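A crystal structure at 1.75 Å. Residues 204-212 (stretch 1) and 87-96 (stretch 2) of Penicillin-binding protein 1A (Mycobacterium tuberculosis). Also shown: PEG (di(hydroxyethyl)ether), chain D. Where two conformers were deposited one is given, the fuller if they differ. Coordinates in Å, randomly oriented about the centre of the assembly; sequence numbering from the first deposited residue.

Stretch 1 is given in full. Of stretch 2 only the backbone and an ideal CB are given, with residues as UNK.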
ATOM      1  N   LEU A 204      11.467  -7.105  -3.676  1.00 11.22           N
ATOM      2  CA  LEU A 204      11.750  -5.747  -4.056  1.00 12.42           C
ATOM      3  C   LEU A 204      10.651  -5.113  -4.884  1.00 11.74           C
ATOM      4  O   LEU A 204      10.907  -4.122  -5.599  1.00 12.05           O
ATOM      5  CB  LEU A 204      13.086  -5.708  -4.756  1.00 13.07           C
ATOM      6  CG  LEU A 204      14.267  -6.294  -3.931  1.00 13.56           C
ATOM      7  CD1 LEU A 204      15.566  -6.212  -4.711  1.00 14.43           C
ATOM      8  CD2 LEU A 204      14.412  -5.675  -2.574  1.00 14.25           C
ATOM      9  N   GLY A 205       9.445  -5.670  -4.792  1.00 11.01           N
ATOM     10  CA  GLY A 205       8.282  -5.087  -5.371  1.00 11.11           C
ATOM     11  C   GLY A 205       8.291  -4.998  -6.871  1.00 11.72           C
ATOM     12  O   GLY A 205       7.773  -4.020  -7.410  1.00 11.86           O
ATOM     13  N   GLN A 206       8.882  -5.982  -7.551  0.50 12.04           N
ATOM     14  CA  GLN A 206       9.042  -5.943  -8.985  0.50 12.87           C
ATOM     15  C   GLN A 206       7.772  -6.365  -9.758  0.50 12.56           C
ATOM     16  O   GLN A 206       7.661  -6.031 -10.928  0.50 12.52           O
ATOM     17  CB  GLN A 206      10.283  -6.731  -9.432  0.50 14.22           C
ATOM     18  CG  GLN A 206      11.586  -6.297  -8.727  0.50 15.47           C
ATOM     19  CD  GLN A 206      12.492  -5.372  -9.552  0.50 17.77           C
ATOM     20  OE1 GLN A 206      12.031  -4.561 -10.371  0.50 19.67           O
ATOM     21  NE2 GLN A 206      13.829  -5.490  -9.327  0.50 19.45           N
ATOM     22  N   TYR A 207       6.821  -7.034  -9.101  1.00 11.74           N
ATOM     23  CA  TYR A 207       5.569  -7.392  -9.702  1.00 12.18           C
ATOM     24  C   TYR A 207       4.599  -6.249  -9.677  1.00 12.08           C
ATOM     25  O   TYR A 207       4.712  -5.349  -8.887  1.00 11.78           O
ATOM     26  CB  TYR A 207       4.965  -8.672  -9.040  1.00 12.36           C
ATOM     27  CG  TYR A 207       5.724  -9.881  -9.421  1.00 12.52           C
ATOM     28  CD1 TYR A 207       5.434 -10.589 -10.563  1.00 13.56           C
ATOM     29  CD2 TYR A 207       6.765 -10.318  -8.649  1.00 12.72           C
ATOM     30  CE1 TYR A 207       6.200 -11.644 -10.968  1.00 14.15           C
ATOM     31  CE2 TYR A 207       7.556 -11.380  -9.050  1.00 13.68           C
ATOM     32  CZ  TYR A 207       7.237 -12.076 -10.201  1.00 13.94           C
ATOM     33  OH  TYR A 207       8.028 -13.136 -10.551  1.00 14.72           O
ATOM     34  N   GLN A 208       3.597  -6.295 -10.577  1.00 12.64           N
ATOM     35  CA  GLN A 208       2.572  -5.277 -10.626  1.00 13.30           C
ATOM     36  C   GLN A 208       1.518  -5.502  -9.600  1.00 12.89           C
ATOM     37  O   GLN A 208       0.999  -6.614  -9.453  1.00 13.12           O
ATOM     38  CB  GLN A 208       1.918  -5.259 -12.007  1.00 14.58           C
ATOM     39  CG  GLN A 208       2.841  -4.757 -13.081  1.00 15.84           C
ATOM     40  CD  GLN A 208       2.111  -4.590 -14.413  1.00 17.65           C
ATOM     41  OE1 GLN A 208       0.893  -4.827 -14.538  1.00 18.79           O
ATOM     42  NE2 GLN A 208       2.847  -4.158 -15.401  1.00 19.60           N
ATOM     43  N   THR A 209       1.183  -4.431  -8.874  1.00 12.33           N
ATOM     44  CA  THR A 209       0.145  -4.407  -7.887  1.00 12.08           C
ATOM     45  C   THR A 209      -0.583  -3.058  -8.021  1.00 11.98           C
ATOM     46  O   THR A 209      -0.025  -2.079  -8.536  1.00 12.02           O
ATOM     47  CB  THR A 209       0.825  -4.473  -6.500  1.00 11.53           C
ATOM     48  OG1 THR A 209       1.538  -5.705  -6.420  1.00 11.53           O
ATOM     49  CG2 THR A 209      -0.135  -4.407  -5.273  1.00 11.65           C
ATOM     50  N   ARG A 210      -1.827  -2.982  -7.557  1.00 12.02           N
ATOM     51  CA  ARG A 210      -2.551  -1.685  -7.655  1.00 12.27           C
ATOM     52  C   ARG A 210      -2.416  -0.934  -6.330  1.00 11.84           C
ATOM     53  O   ARG A 210      -2.270  -1.527  -5.257  1.00 10.85           O
ATOM     54  CB  ARG A 210      -4.025  -1.929  -7.910  1.00 13.04           C
ATOM     55  CG  ARG A 210      -4.343  -2.772  -9.148  1.00 13.74           C
ATOM     56  CD  ARG A 210      -5.839  -3.100  -9.251  1.00 14.72           C
ATOM     57  NE  ARG A 210      -6.200  -4.076  -8.214  1.00 14.69           N
ATOM     58  CZ  ARG A 210      -7.436  -4.455  -7.892  1.00 15.49           C
ATOM     59  NH1 ARG A 210      -8.479  -4.008  -8.559  1.00 16.19           N
ATOM     60  NH2 ARG A 210      -7.600  -5.387  -6.944  1.00 14.91           N
ATOM     61  N   VAL A 211      -2.567   0.386  -6.421  1.00 11.82           N
ATOM     62  CA  VAL A 211      -2.553   1.243  -5.249  1.00 11.73           C
ATOM     63  C   VAL A 211      -3.672   0.793  -4.298  1.00 11.66           C
ATOM     64  O   VAL A 211      -3.466   0.730  -3.071  1.00 11.23           O
ATOM     65  CB  VAL A 211      -2.741   2.711  -5.676  1.00 12.10           C
ATOM     66  CG1 VAL A 211      -2.903   3.650  -4.492  1.00 12.22           C
ATOM     67  CG2 VAL A 211      -1.579   3.226  -6.516  1.00 12.08           C
ATOM     68  N   ILE A 212      -4.875   0.464  -4.834  1.00 11.99           N
ATOM     69  CA  ILE A 212      -5.926  -0.027  -3.947  1.00 12.08           C
ATOM     70  C   ILE A 212      -5.557  -1.304  -3.209  1.00 11.64           C
ATOM     71  O   ILE A 212      -5.885  -1.429  -2.028  1.00 11.78           O
ATOM     72  CB  ILE A 212      -7.321  -0.150  -4.640  1.00 13.12           C
ATOM     73  CG1 ILE A 212      -8.400  -0.582  -3.639  1.00 13.46           C
ATOM     74  CG2 ILE A 212      -7.282  -1.076  -5.871  1.00 13.45           C
ATOM     75  CD1 ILE A 212      -9.789  -0.090  -4.084  1.00 14.15           C
ATOM     76  N   UNK A  87      -7.436   5.428 -14.862  1.00 23.78           N
ATOM     77  CA  UNK A  87      -7.516   5.368 -13.398  1.00 21.65           C
ATOM     78  C   UNK A  87      -6.187   4.778 -12.883  1.00 20.04           C
ATOM     79  O   UNK A  87      -5.956   3.566 -12.915  1.00 18.61           O
ATOM     80  CB  UNK A  87      -8.712   4.532 -12.939  1.00 21.65           C
ATOM     81  N   UNK A  88      -5.305   5.651 -12.425  1.00 20.19           N
ATOM     82  CA  UNK A  88      -3.989   5.209 -11.882  1.00 19.70           C
ATOM     83  C   UNK A  88      -4.026   4.466 -10.552  1.00 18.09           C
ATOM     84  O   UNK A  88      -3.002   3.865 -10.186  1.00 17.31           O
ATOM     85  CB  UNK A  88      -3.085   6.431 -11.708  1.00 19.70           C
ATOM     86  N   UNK A  89      -5.166   4.506  -9.852  1.00 16.99           N
ATOM     87  CA  UNK A  89      -5.371   3.706  -8.660  1.00 15.82           C
ATOM     88  C   UNK A  89      -5.671   2.235  -8.964  1.00 15.58           C
ATOM     89  O   UNK A  89      -5.663   1.413  -8.041  1.00 15.33           O
ATOM     90  CB  UNK A  89      -6.513   4.304  -7.837  1.00 15.82           C
ATOM     91  N   UNK A  90      -5.949   1.942 -10.219  1.00 15.82           N
ATOM     92  CA  UNK A  90      -6.228   0.621 -10.719  1.00 16.42           C
ATOM     93  C   UNK A  90      -5.139   0.050 -11.604  1.00 16.34           C
ATOM     94  O   UNK A  90      -5.213  -1.151 -11.956  1.00 16.94           O
ATOM     95  CB  UNK A  90      -7.549   0.641 -11.490  1.00 16.42           C
ATOM     96  N   UNK A  91      -4.128   0.857 -11.920  1.00 16.15           N
ATOM     97  CA  UNK A  91      -3.050   0.438 -12.808  1.00 16.28           C
ATOM     98  C   UNK A  91      -2.159  -0.587 -12.167  1.00 15.14           C
ATOM     99  O   UNK A  91      -1.912  -0.538 -10.945  1.00 14.78           O
ATOM    100  CB  UNK A  91      -2.214   1.644 -13.242  1.00 16.28           C
ATOM    101  N   UNK A  92      -1.668  -1.558 -12.930  1.00 14.77           N
ATOM    102  CA  UNK A  92      -0.638  -2.464 -12.344  1.00 14.06           C
ATOM    103  C   UNK A  92       0.717  -1.780 -12.269  1.00 13.87           C
ATOM    104  O   UNK A  92       1.269  -1.338 -13.316  1.00 14.30           O
ATOM    105  CB  UNK A  92      -0.514  -3.748 -13.166  1.00 14.06           C
ATOM    106  N   UNK A  93       1.232  -1.609 -11.064  1.00 13.29           N
ATOM    107  CA  UNK A  93       2.411  -0.843 -10.812  1.00 13.14           C
ATOM    108  C   UNK A  93       3.435  -1.616  -9.988  1.00 12.70           C
ATOM    109  O   UNK A  93       3.070  -2.279  -9.040  1.00 12.09           O
ATOM    110  CB  UNK A  93       2.035   0.462 -10.107  1.00 13.14           C
ATOM    111  N   UNK A  94       4.726  -1.424 -10.273  1.00 12.54           N
ATOM    112  CA  UNK A  94       5.756  -1.949  -9.374  1.00 11.99           C
ATOM    113  C   UNK A  94       5.745  -1.161  -8.075  1.00 11.50           C
ATOM    114  O   UNK A  94       5.624   0.073  -8.087  1.00 12.17           O
ATOM    115  CB  UNK A  94       7.139  -1.889 -10.026  1.00 11.99           C
ATOM    116  N   UNK A  95       5.852  -1.869  -6.969  1.00 10.92           N
ATOM    117  CA  UNK A  95       5.754  -1.286  -5.607  1.00 10.62           C
ATOM    118  C   UNK A  95       7.070  -0.998  -4.915  1.00 10.73           C
ATOM    119  O   UNK A  95       7.092  -0.308  -3.842  1.00 10.68           O
ATOM    120  CB  UNK A  95       4.950  -2.230  -4.710  1.00 10.62           C
ATOM    121  N   UNK A  96       8.176  -1.559  -5.462  1.00 10.63           N
ATOM    122  CA  UNK A  96       9.458  -1.393  -4.859  1.00 11.03           C
ATOM    123  C   UNK A  96       9.421  -1.879  -3.422  1.00 10.83           C
ATOM    124  O   UNK A  96       8.736  -2.849  -3.106  1.00 10.65           O
ATOM    125  CB  UNK A  96       9.902   0.069  -4.935  1.00 11.03           C
TER
HETATM  126  O2  PEG D 703       7.851  -1.635 -15.122  1.00 29.86           O
HETATM  127  C3  PEG D 703       6.767  -2.199 -15.848  1.00 29.52           C
HETATM  128  C4  PEG D 703       5.692  -2.560 -14.862  1.00 28.64           C
HETATM  129  O4  PEG D 703       5.760  -3.957 -14.653  1.00 35.10           O

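Position 87 opens a type I turn closed by the N of position 90 on its O at 3.1 Å. No atom of stretch 1 lies within 5.5 Å of its ideal CB, so the contact imposes nothing; a short acceptor would suit the turn's free amides. It is Asp87, whose OD1 takes the N of position 89 at 2.9 Å. Position 88 is equally unconstrained by stretch 1, and many residues would fit. It is Phe88, whose ring leads away; its O accepts from water 1 at 2.8 Å, and that water accepts from Val211 N at 2.9 Å.

At position 89 the CB points sideways, 4.6 Å from Val211 CB, which favours something small or apolar. It is Ala89; its O receives a weak hydrogen bond from Ile212 N at 3.4 Å.

The CB of position 90 points away, yet it lies 4.7 Å from Arg210 CD, with a guanidinium beyond. An acid or a long amide could turn back to it. The residue is Gln90: with chi1 and chi2 both m, its end returns, and OE1 accepts from Arg210 NH1 at 3.0 Å, at the guanidinium edge and near its plane.

Position 91 points away and tolerates many side chains; Ala91 contributes its O, 3.5 Å from Arg210 CA in a CA-H...O contact.

At position 92 phi/psi of -76/118 demands no glycine, but an ideal CB would sit 2.2 Å from Gln208 OE1, a clash with that rotamer. Gly92 avoids it.

Position 93 pairs with Thr209 in an antiparallel bridge: its N gives to Thr209 O and its O accepts from Thr209 N, both at 2.9 Å. The CB lies on the Thr209 face, where a branched apolar chain could reach Val211. Leu93 does so, CD1 lying 4.2 Å from Val211 CG2.

Position 94 has its ideal CB 3.4 Å from Gly205 O and 4.3 Å from Gln206 O, so a side chain carrying a donor is attractive. Gln94 extends (chi2 t), and NE2 donates to Gln206 O at 2.9 Å; water 2 links NE2 to Gln206 OE1.

At position 95 the N donates to Gly205 O at 2.9 Å, and the sideways CB is 5.0 Å from Thr209 CB. Serine, threonine or valine would suit. Thr95 places CG2 3.7 Å from Thr209 CB, while water 3 joins its OG1 to Tyr207 O and Thr209 OG1.

Position 96 has phi +56°, which favours glycine, although an ideal CB would meet no clash with stretch 1. Gly96 N donates to Gly205 O at 3.2 Å.

Stretch 2, residues 87-96: DFAQAGLQTG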
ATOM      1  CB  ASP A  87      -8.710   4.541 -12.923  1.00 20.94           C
ATOM      2  CG  ASP A  87      -8.895   4.568 -11.372  1.00 20.40           C
ATOM      3  OD1 ASP A  87      -7.916   4.874 -10.633  1.00 19.17           O
ATOM      4  OD2 ASP A  87      -9.983   4.162 -10.897  1.00 19.64           O
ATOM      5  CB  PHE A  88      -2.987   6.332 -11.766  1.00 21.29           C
ATOM      6  CG  PHE A  88      -2.308   6.611 -13.064  1.00 24.89           C
ATOM      7  CD1 PHE A  88      -1.301   5.765 -13.487  1.00 27.11           C
ATOM      8  CD2 PHE A  88      -2.807   7.569 -13.900  1.00 28.43           C
ATOM      9  CE1 PHE A  88      -0.688   5.967 -14.735  1.00 29.38           C
ATOM     10  CE2 PHE A  88      -2.204   7.786 -15.149  1.00 31.03           C
ATOM     11  CZ  PHE A  88      -1.145   6.980 -15.530  1.00 29.58           C
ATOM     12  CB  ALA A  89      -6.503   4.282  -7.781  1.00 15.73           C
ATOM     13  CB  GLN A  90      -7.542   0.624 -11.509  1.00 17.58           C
ATOM     14  CG  GLN A  90      -8.762   0.944 -10.656  1.00 17.59           C
ATOM     15  CD  GLN A  90      -9.124  -0.154  -9.665  1.00 17.13           C
ATOM     16  OE1 GLN A  90      -8.907  -1.352  -9.922  1.00 17.98           O
ATOM     17  NE2 GLN A  90      -9.668   0.231  -8.521  1.00 17.08           N
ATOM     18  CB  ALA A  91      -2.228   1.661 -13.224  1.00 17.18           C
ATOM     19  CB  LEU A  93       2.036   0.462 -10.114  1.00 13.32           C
ATOM     20  CG  LEU A  93       1.141   1.433 -10.893  1.00 14.37           C
ATOM     21  CD1 LEU A  93       0.616   2.569 -10.001  1.00 14.93           C
ATOM     22  CD2 LEU A  93       1.902   2.002 -12.103  1.00 14.93           C
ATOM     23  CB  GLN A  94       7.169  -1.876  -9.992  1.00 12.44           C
ATOM     24  CG  GLN A  94       7.250  -2.660 -11.299  1.00 13.34           C
ATOM     25  CD  GLN A  94       8.651  -2.639 -11.818  1.00 13.56           C
ATOM     26  OE1 GLN A  94       9.175  -1.578 -12.101  1.00 14.19           O
ATOM     27  NE2 GLN A  94       9.268  -3.786 -11.939  1.00 13.99           N
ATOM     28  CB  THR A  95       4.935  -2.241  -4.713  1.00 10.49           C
ATOM     29  OG1 THR A  95       5.531  -3.535  -4.772  1.00 10.11           O
ATOM     30  CG2 THR A  95       3.525  -2.297  -5.209  1.00 11.00           C
TER
HETATM   31  O   HOH W   1      -2.734   1.315  -9.120  1.00 13.90           O
HETATM   32  O   HOH W   2      11.704  -4.346 -13.344  1.00 43.52           O
HETATM   33  O   HOH W   3       4.334  -5.598  -6.209  1.00 11.74           O
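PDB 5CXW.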